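Local coordinates for sensor protein (Shewanella sp. W3-18-1, PDB 3MYF) that probably relays phosphoryl groups, as the histidine-containing phosphotransfer (Hpt) domain of a hybrid sensor histidine kinase, at residues L26-L30 with V109-L113; N47-L53 with L82-V88; T70-C75 with E97-L102. All coordinates share one frame. Residue numbers count along the deposited sequence, not the author numbering.

The three contacts tie the antiparallel helical bundle of the Hpt domain together at different heights. Interactions 1 and 3 both use helix 92-116, joined to helix 19-46 in the first and to helix 69-83 in the second. Interaction 2 belongs to the opposite end from interaction 1, with centres 28 Å apart, and shares helix 69-83 with interaction 3. Interaction 3 is the buried one, about 6 Å from the chain centre, yet it holds two water bridges and one long salt bridge beside its leucines. Interactions 1 and 2 are partly buried: the first is apolar packing, the second adds two hydrogen bonds, one weak, between a glutamine side chain and loop backbone.

Interaction 1. Residues L26-L30 with V109-L113; sequences LKMLL and VKQVL
Two helical segments cross in a broadly antiparallel sense: 26-30 of helix 19-46 and 109-113 of helix 92-116, at a signed crossing angle of -141°, with axes 10.3 Å apart at closest. Each is a helical turn, closed by Leu30 N to Leu26 O (3.0 Å) and Leu113 N to Val109 O (2.9 Å). CA-CA distances are 6.7 Å for Leu26 and Val109 and 7.9 Å for Lys27 and Leu113. Val109 (chi1 t) points inward; its CG1 sits 4.0 Å from Leu26 CB, 3.7 Å from Leu26 O and 4.1 Å from Leu30 CB. Lys110 leaves sideways, its aliphatic CG 3.7 Å from Leu30 CD2. Val112 (t) places CG1 4.2 Å from CD1 of Leu26 (mt), where Trp8 of helix 8-14 also packs. Leu113 (mt) closes the row: its CD1 is 3.7 Å from CD2 of Leu30 (tp), and its CD2 is 4.2 Å from Lys27 CG. Met28, a selenomethionine, packs on Met25 of the second subunit. The contact joins two helices of the Hpt bundle beside the N-terminal loop, whose Leu6 touches Val109 and Val112. The grip is essentially apolar, Val109 CG1 also lying against the Leu26 carbonyl, so burial and shape hold the helices here.

Interaction 2. Residues N47-L53 with L82-V88; sequences NDQATML and LKRQTPV
Gln49 is the polar link between segments 47-53 and 82-88. With chi1 t and chi2 near +86°, its amide reaches the loop backbone: Gln49 NE2 donates to Thr86 O at 2.8 Å, almost linearly (176°), while Gln49 OE1 accepts a weak bond from Val88 N at 3.1 Å. The amide thus clasps both sides of Pro87. Asn47, of positive phi (52/51), ends helix 19-46, and Asp48 is the N-cap of helix 49-63: its OD1 accepts from Thr51 N (3.2 Å), and Thr51 OG1 donates to Asp48 OD2 (2.7 Å). In the partner, helix 69-83 ends in a Schellman motif at Gln85 (69/29), where Gln85 N bonds Leu82 O at 2.9 Å. CA atoms approach to 5.8 Å for Asn47 and Val88, and to 6.3 Å for Leu53 and Leu82. Outward comes packing. Leu82 (mt) sets CD1 3.7 Å from CG of the selenomethionine Met52 and 4.2 Å from Leu53 CB; Val88 CG2 lies 4.0 Å from Met52 CB. Leu53 CD1 meets Lys83 CG at 4.2 Å at the solvent edge. Met52 and Val88 continue onto Leu44 and Ile95, so helices 19-46 and 92-116 share this apolar cluster. Using one side chain for both a carbonyl and, weakly, an N-H of the loop ties helix 49-63 to the connection between helices 69-83 and 92-116.

Interaction 3. Residues T70-C75 with E97-L102; sequences TTQRLC and ELLDEL
Leu74, Leu98 and Glu101 carry this contact between segments 70-75 of helix 69-83 and 97-102 of helix 92-116. These consecutive helices run antiparallel, 156° between N-to-C directions (signed crossing angle -156°), with axes 9.9 Å apart at closest; Leu74 and Leu98 have the nearest CA atoms, 6.1 Å. Leu74 (mt) points toward the other helix, its CD1 3.7 Å from Leu98 CA and 4.3 Å from Glu101 CB. Leu98 (tp) starts sideways but brings CD1 to 4.0 Å from Leu74 CB and 4.2 Å from Cys75 SG, and it reaches Ile56 of helix 49-63. Glu101 (chi1 t, chi2 near +62°) lays CG 3.6 Å from Thr71 OG1, and its OE2 accepts from a water (2.7 Å) that in turn accepts a hydrogen bond from Thr71 N (3.0 Å). That OE2 also bonds Thr5, while Thr70 OG1 bonds His4, anchoring the N-terminal loop. At the solvent edge a long salt bridge joins Arg73 NH1 to Glu97 OE2 (3.7 Å), and a second water links these same two atoms at 2.6 and 2.5 Å; Arg73 also pairs with Glu77. The buried Glu101 has hydrogen-bonding partners in a water and Thr5, so polar and apolar groups share the interface.

Interaction 1. Residues L26-L30 with V109-L113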
# COMPACT_ATOMS: atom_id res chain seq x y z
N LEU A 26 1.21 4.48 -6.86
CA LEU A 26 -0.14 5.03 -6.97
C LEU A 26 -1.16 3.90 -6.82
O LEU A 26 -2.21 4.09 -6.19
CB LEU A 26 -0.31 5.80 -8.28
CG LEU A 26 0.36 7.19 -8.34
CD1 LEU A 26 0.16 7.83 -9.70
CD2 LEU A 26 -0.12 8.13 -7.22
N LYS A 27 -0.83 2.72 -7.36
CA LYS A 27 -1.67 1.53 -7.18
C LYS A 27 -1.81 1.17 -5.69
O LYS A 27 -2.93 0.92 -5.22
CB LYS A 27 -1.14 0.33 -7.97
CG LYS A 27 -1.48 0.32 -9.47
CD LYS A 27 -0.76 -0.79 -10.20
CE LYS A 27 -1.13 -0.80 -11.70
NZ LYS A 27 -0.35 -1.80 -12.49
N MSE A 28 -0.69 1.18 -4.97
CA MSE A 28 -0.66 0.80 -3.56
C MSE A 28 -1.43 1.80 -2.71
O MSE A 28 -2.14 1.42 -1.79
CB MSE A 28 0.77 0.66 -3.04
CG MSE A 28 1.61 -0.42 -3.75
SE MSE A 28 3.28 -0.80 -2.81
CE MSE A 28 4.39 -1.44 -4.25
N LEU A 29 -1.29 3.09 -3.04
CA LEU A 29 -2.04 4.13 -2.33
C LEU A 29 -3.55 3.93 -2.53
O LEU A 29 -4.29 3.90 -1.55
CB LEU A 29 -1.60 5.52 -2.80
CG LEU A 29 -2.32 6.73 -2.20
CD1 LEU A 29 -1.98 6.79 -0.71
CD2 LEU A 29 -1.89 8.00 -2.88
N LEU A 30 -3.98 3.78 -3.78
CA LEU A 30 -5.38 3.61 -4.12
C LEU A 30 -6.01 2.40 -3.42
O LEU A 30 -7.12 2.49 -2.90
CB LEU A 30 -5.59 3.55 -5.64
CG LEU A 30 -7.03 3.31 -6.14
CD1 LEU A 30 -7.93 4.47 -5.78
CD2 LEU A 30 -7.09 3.02 -7.68
N VAL A 109 -6.44 9.51 -8.96
CA VAL A 109 -5.58 8.35 -9.17
C VAL A 109 -6.25 7.31 -10.08
O VAL A 109 -5.62 6.80 -11.02
CB VAL A 109 -5.11 7.70 -7.84
CG1 VAL A 109 -4.23 6.49 -8.10
CG2 VAL A 109 -4.36 8.71 -6.98
N LYS A 110 -7.53 7.04 -9.83
CA LYS A 110 -8.32 6.14 -10.69
C LYS A 110 -8.36 6.63 -12.14
O LYS A 110 -8.49 5.84 -13.09
CB LYS A 110 -9.74 5.97 -10.16
CG LYS A 110 -9.85 5.09 -8.93
CD LYS A 110 -11.30 4.85 -8.56
CE LYS A 110 -11.44 4.53 -7.07
NZ LYS A 110 -12.52 3.52 -6.84
N GLN A 111 -8.25 7.94 -12.31
CA GLN A 111 -8.21 8.55 -13.63
C GLN A 111 -6.83 8.36 -14.27
O GLN A 111 -6.73 7.99 -15.46
CB GLN A 111 -8.59 10.03 -13.54
N VAL A 112 -5.78 8.60 -13.49
CA VAL A 112 -4.40 8.47 -13.95
C VAL A 112 -4.01 7.00 -14.23
O VAL A 112 -3.04 6.74 -14.96
CB VAL A 112 -3.40 9.16 -12.98
CG1 VAL A 112 -1.95 8.75 -13.26
CG2 VAL A 112 -3.53 10.67 -13.09
N LEU A 113 -4.76 6.06 -13.66
CA LEU A 113 -4.53 4.64 -13.90
C LEU A 113 -5.33 4.12 -15.09
O LEU A 113 -4.87 3.23 -15.81
CB LEU A 113 -4.80 3.80 -12.65
CG LEU A 113 -3.91 4.07 -11.42
CD1 LEU A 113 -4.40 3.30 -10.20
CD2 LEU A 113 -2.45 3.76 -11.68

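Interaction 2. Residues N47-L53 with L82-V88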
# COMPACT_ATOMS: atom_id res chain seq x y z
N ASN A 47 -13.59 10.09 18.72
CA ASN A 47 -12.55 10.87 19.40
C ASN A 47 -11.42 9.96 19.87
O ASN A 47 -11.01 9.97 21.03
CB ASN A 47 -13.17 11.70 20.54
CG ASN A 47 -13.93 12.91 20.02
OD1 ASN A 47 -13.35 13.77 19.35
ND2 ASN A 47 -15.23 13.00 20.33
N ASP A 48 -10.94 9.16 18.92
CA ASP A 48 -9.98 8.08 19.17
C ASP A 48 -8.59 8.56 18.78
O ASP A 48 -8.16 8.42 17.62
CB ASP A 48 -10.40 6.84 18.35
CG ASP A 48 -9.46 5.64 18.56
OD1 ASP A 48 -8.37 5.81 19.15
OD2 ASP A 48 -9.82 4.52 18.10
N GLN A 49 -7.88 9.14 19.75
CA GLN A 49 -6.58 9.79 19.51
C GLN A 49 -5.54 8.84 18.89
O GLN A 49 -4.93 9.17 17.87
CB GLN A 49 -6.06 10.44 20.81
CG GLN A 49 -4.88 11.41 20.64
CD GLN A 49 -5.31 12.83 20.32
OE1 GLN A 49 -6.49 13.14 20.31
NE2 GLN A 49 -4.34 13.71 20.08
N ALA A 50 -5.34 7.66 19.48
CA ALA A 50 -4.28 6.73 19.01
C ALA A 50 -4.49 6.21 17.58
O ALA A 50 -3.56 6.13 16.79
CB ALA A 50 -4.14 5.54 19.97
N THR A 51 -5.72 5.79 17.28
CA THR A 51 -6.06 5.29 15.95
C THR A 51 -5.88 6.38 14.88
O THR A 51 -5.37 6.12 13.77
CB THR A 51 -7.50 4.80 15.90
OG1 THR A 51 -7.65 3.69 16.80
CG2 THR A 51 -7.86 4.35 14.49
N MSE A 52 -6.33 7.59 15.21
CA MSE A 52 -6.16 8.73 14.31
C MSE A 52 -4.69 8.97 13.99
O MSE A 52 -4.32 9.09 12.82
CB MSE A 52 -6.81 10.01 14.87
CG MSE A 52 -6.78 11.18 13.91
SE MSE A 52 -7.82 10.86 12.28
CE MSE A 52 -9.63 11.27 12.99
N LEU A 53 -3.85 9.01 15.02
CA LEU A 53 -2.40 9.20 14.83
C LEU A 53 -1.77 8.12 13.95
O LEU A 53 -1.10 8.45 12.96
CB LEU A 53 -1.67 9.28 16.17
CG LEU A 53 -0.13 9.41 16.18
CD1 LEU A 53 0.43 10.49 15.21
CD2 LEU A 53 0.36 9.73 17.59
N LEU A 82 -1.30 16.17 16.47
CA LEU A 82 -1.59 14.99 17.30
C LEU A 82 -0.40 14.61 18.16
O LEU A 82 -0.57 14.17 19.31
CB LEU A 82 -2.02 13.80 16.44
CG LEU A 82 -3.41 13.90 15.80
CD1 LEU A 82 -3.56 12.79 14.75
CD2 LEU A 82 -4.51 13.82 16.87
N LYS A 83 0.81 14.77 17.61
CA LYS A 83 2.03 14.44 18.34
C LYS A 83 2.25 15.41 19.50
O LYS A 83 2.93 15.07 20.46
CB LYS A 83 3.26 14.40 17.43
CG LYS A 83 3.31 13.20 16.47
CD LYS A 83 4.72 12.90 15.92
CE LYS A 83 5.29 14.04 15.06
NZ LYS A 83 6.44 13.60 14.20
N ARG A 84 1.66 16.61 19.39
CA ARG A 84 1.63 17.60 20.49
C ARG A 84 0.44 17.41 21.44
O ARG A 84 0.26 18.19 22.38
CB ARG A 84 1.60 19.04 19.93
CG ARG A 84 2.73 19.37 18.97
CD ARG A 84 2.79 20.87 18.61
NE ARG A 84 1.60 21.38 17.91
CZ ARG A 84 1.47 21.45 16.58
NH1 ARG A 84 0.35 21.94 16.06
NH2 ARG A 84 2.43 21.03 15.78
N GLN A 85 -0.36 16.38 21.19
CA GLN A 85 -1.54 16.07 22.01
C GLN A 85 -2.68 17.06 21.90
O GLN A 85 -3.48 17.22 22.85
CB GLN A 85 -1.17 15.79 23.48
CG GLN A 85 -0.43 14.47 23.70
CD GLN A 85 -1.23 13.23 23.29
OE1 GLN A 85 -0.70 12.11 23.28
NE2 GLN A 85 -2.51 13.41 22.95
N THR A 86 -2.81 17.72 20.75
CA THR A 86 -4.08 18.40 20.51
C THR A 86 -5.11 17.34 20.25
O THR A 86 -4.87 16.41 19.46
CB THR A 86 -4.05 19.61 19.50
OG1 THR A 86 -5.06 19.46 18.51
CG2 THR A 86 -2.70 19.82 18.88
N PRO A 87 -6.26 17.42 20.95
CA PRO A 87 -7.27 16.39 20.80
C PRO A 87 -7.87 16.42 19.40
O PRO A 87 -7.89 17.49 18.77
CB PRO A 87 -8.32 16.78 21.86
CG PRO A 87 -8.19 18.25 22.00
CD PRO A 87 -6.71 18.54 21.81
N VAL A 88 -8.33 15.26 18.94
CA VAL A 88 -8.92 15.08 17.60
C VAL A 88 -10.00 16.12 17.32
O VAL A 88 -10.07 16.67 16.21
CB VAL A 88 -9.47 13.64 17.45
CG1 VAL A 88 -10.44 13.46 16.23
CG2 VAL A 88 -8.32 12.66 17.38

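Interaction 3. Residues T70-C75 with E97-L102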
# COMPACT_ATOMS: atom_id res chain seq x y z
N THR A 70 -1.64 18.49 -1.42
CA THR A 70 -2.60 18.91 -0.40
C THR A 70 -2.72 17.86 0.69
O THR A 70 -2.70 18.21 1.89
CB THR A 70 -3.98 19.29 -1.02
OG1 THR A 70 -3.80 20.41 -1.89
CG2 THR A 70 -5.00 19.68 0.06
N THR A 71 -2.79 16.59 0.28
CA THR A 71 -2.77 15.46 1.21
C THR A 71 -1.54 15.53 2.11
O THR A 71 -1.66 15.38 3.33
CB THR A 71 -2.81 14.12 0.46
OG1 THR A 71 -4.02 14.02 -0.31
CG2 THR A 71 -2.74 12.95 1.41
N GLN A 72 -0.38 15.74 1.49
CA GLN A 72 0.87 15.77 2.22
C GLN A 72 0.86 16.85 3.31
O GLN A 72 1.23 16.58 4.45
CB GLN A 72 2.07 15.98 1.29
CG GLN A 72 3.42 15.92 2.01
CD GLN A 72 4.59 16.36 1.14
OE1 GLN A 72 4.52 17.38 0.44
NE2 GLN A 72 5.68 15.61 1.21
N ARG A 73 0.41 18.05 2.93
CA ARG A 73 0.36 19.18 3.84
C ARG A 73 -0.60 18.91 4.99
O ARG A 73 -0.27 19.12 6.17
CB ARG A 73 -0.08 20.44 3.10
CG ARG A 73 -0.38 21.62 4.02
CD ARG A 73 -0.66 22.86 3.23
NE ARG A 73 -1.93 22.81 2.52
CZ ARG A 73 -3.11 23.02 3.08
NH1 ARG A 73 -4.21 22.98 2.34
NH2 ARG A 73 -3.21 23.26 4.38
N LEU A 74 -1.80 18.47 4.64
CA LEU A 74 -2.84 18.21 5.65
C LEU A 74 -2.38 17.14 6.63
O LEU A 74 -2.55 17.30 7.85
CB LEU A 74 -4.18 17.86 4.99
CG LEU A 74 -4.88 19.06 4.28
CD1 LEU A 74 -6.11 18.59 3.55
CD2 LEU A 74 -5.26 20.22 5.22
N CYS A 75 -1.76 16.07 6.11
CA CYS A 75 -1.23 15.00 6.98
C CYS A 75 -0.12 15.53 7.89
O CYS A 75 -0.06 15.17 9.05
CB CYS A 75 -0.74 13.79 6.18
SG CYS A 75 -2.06 12.79 5.50
N GLU A 97 -11.31 18.54 6.05
CA GLU A 97 -10.68 18.99 4.82
C GLU A 97 -9.88 17.84 4.22
O GLU A 97 -9.85 17.67 3.00
CB GLU A 97 -9.75 20.15 5.10
CG GLU A 97 -9.26 20.85 3.85
CD GLU A 97 -8.34 22.01 4.16
OE1 GLU A 97 -8.24 22.38 5.37
OE2 GLU A 97 -7.74 22.56 3.21
N LEU A 98 -9.20 17.08 5.07
CA LEU A 98 -8.44 15.93 4.58
C LEU A 98 -9.33 14.87 3.96
O LEU A 98 -9.01 14.33 2.87
CB LEU A 98 -7.56 15.31 5.66
CG LEU A 98 -6.83 14.01 5.24
CD1 LEU A 98 -5.72 14.27 4.20
CD2 LEU A 98 -6.27 13.36 6.48
N LEU A 99 -10.45 14.56 4.61
CA LEU A 99 -11.38 13.56 4.06
C LEU A 99 -11.89 13.97 2.70
O LEU A 99 -11.94 13.16 1.77
CB LEU A 99 -12.56 13.33 5.01
CG LEU A 99 -12.22 12.53 6.26
CD1 LEU A 99 -13.37 12.61 7.28
CD2 LEU A 99 -11.91 11.08 5.90
N ASP A 100 -12.27 15.24 2.57
CA ASP A 100 -12.74 15.77 1.28
C ASP A 100 -11.65 15.62 0.21
O ASP A 100 -11.93 15.24 -0.94
CB ASP A 100 -13.15 17.25 1.43
CG ASP A 100 -13.67 17.83 0.14
OD1 ASP A 100 -12.93 18.59 -0.51
OD2 ASP A 100 -14.81 17.51 -0.23
N GLU A 101 -10.42 15.93 0.60
CA GLU A 101 -9.27 15.77 -0.29
C GLU A 101 -9.03 14.32 -0.74
O GLU A 101 -8.69 14.09 -1.88
CB GLU A 101 -8.00 16.38 0.33
CG GLU A 101 -6.75 16.41 -0.58
CD GLU A 101 -6.91 17.27 -1.84
OE1 GLU A 101 -7.80 18.14 -1.91
OE2 GLU A 101 -6.11 17.09 -2.76
N LEU A 102 -9.23 13.35 0.16
CA LEU A 102 -9.02 11.94 -0.19
C LEU A 102 -10.02 11.42 -1.21
O LEU A 102 -9.67 10.59 -2.07
CB LEU A 102 -8.99 11.05 1.05
CG LEU A 102 -7.78 11.39 1.92
CD1 LEU A 102 -7.77 10.48 3.16
CD2 LEU A 102 -6.47 11.28 1.12
O HOH W 1 -3.78 15.78 -2.42
O HOH W 2 -5.84 23.97 4.16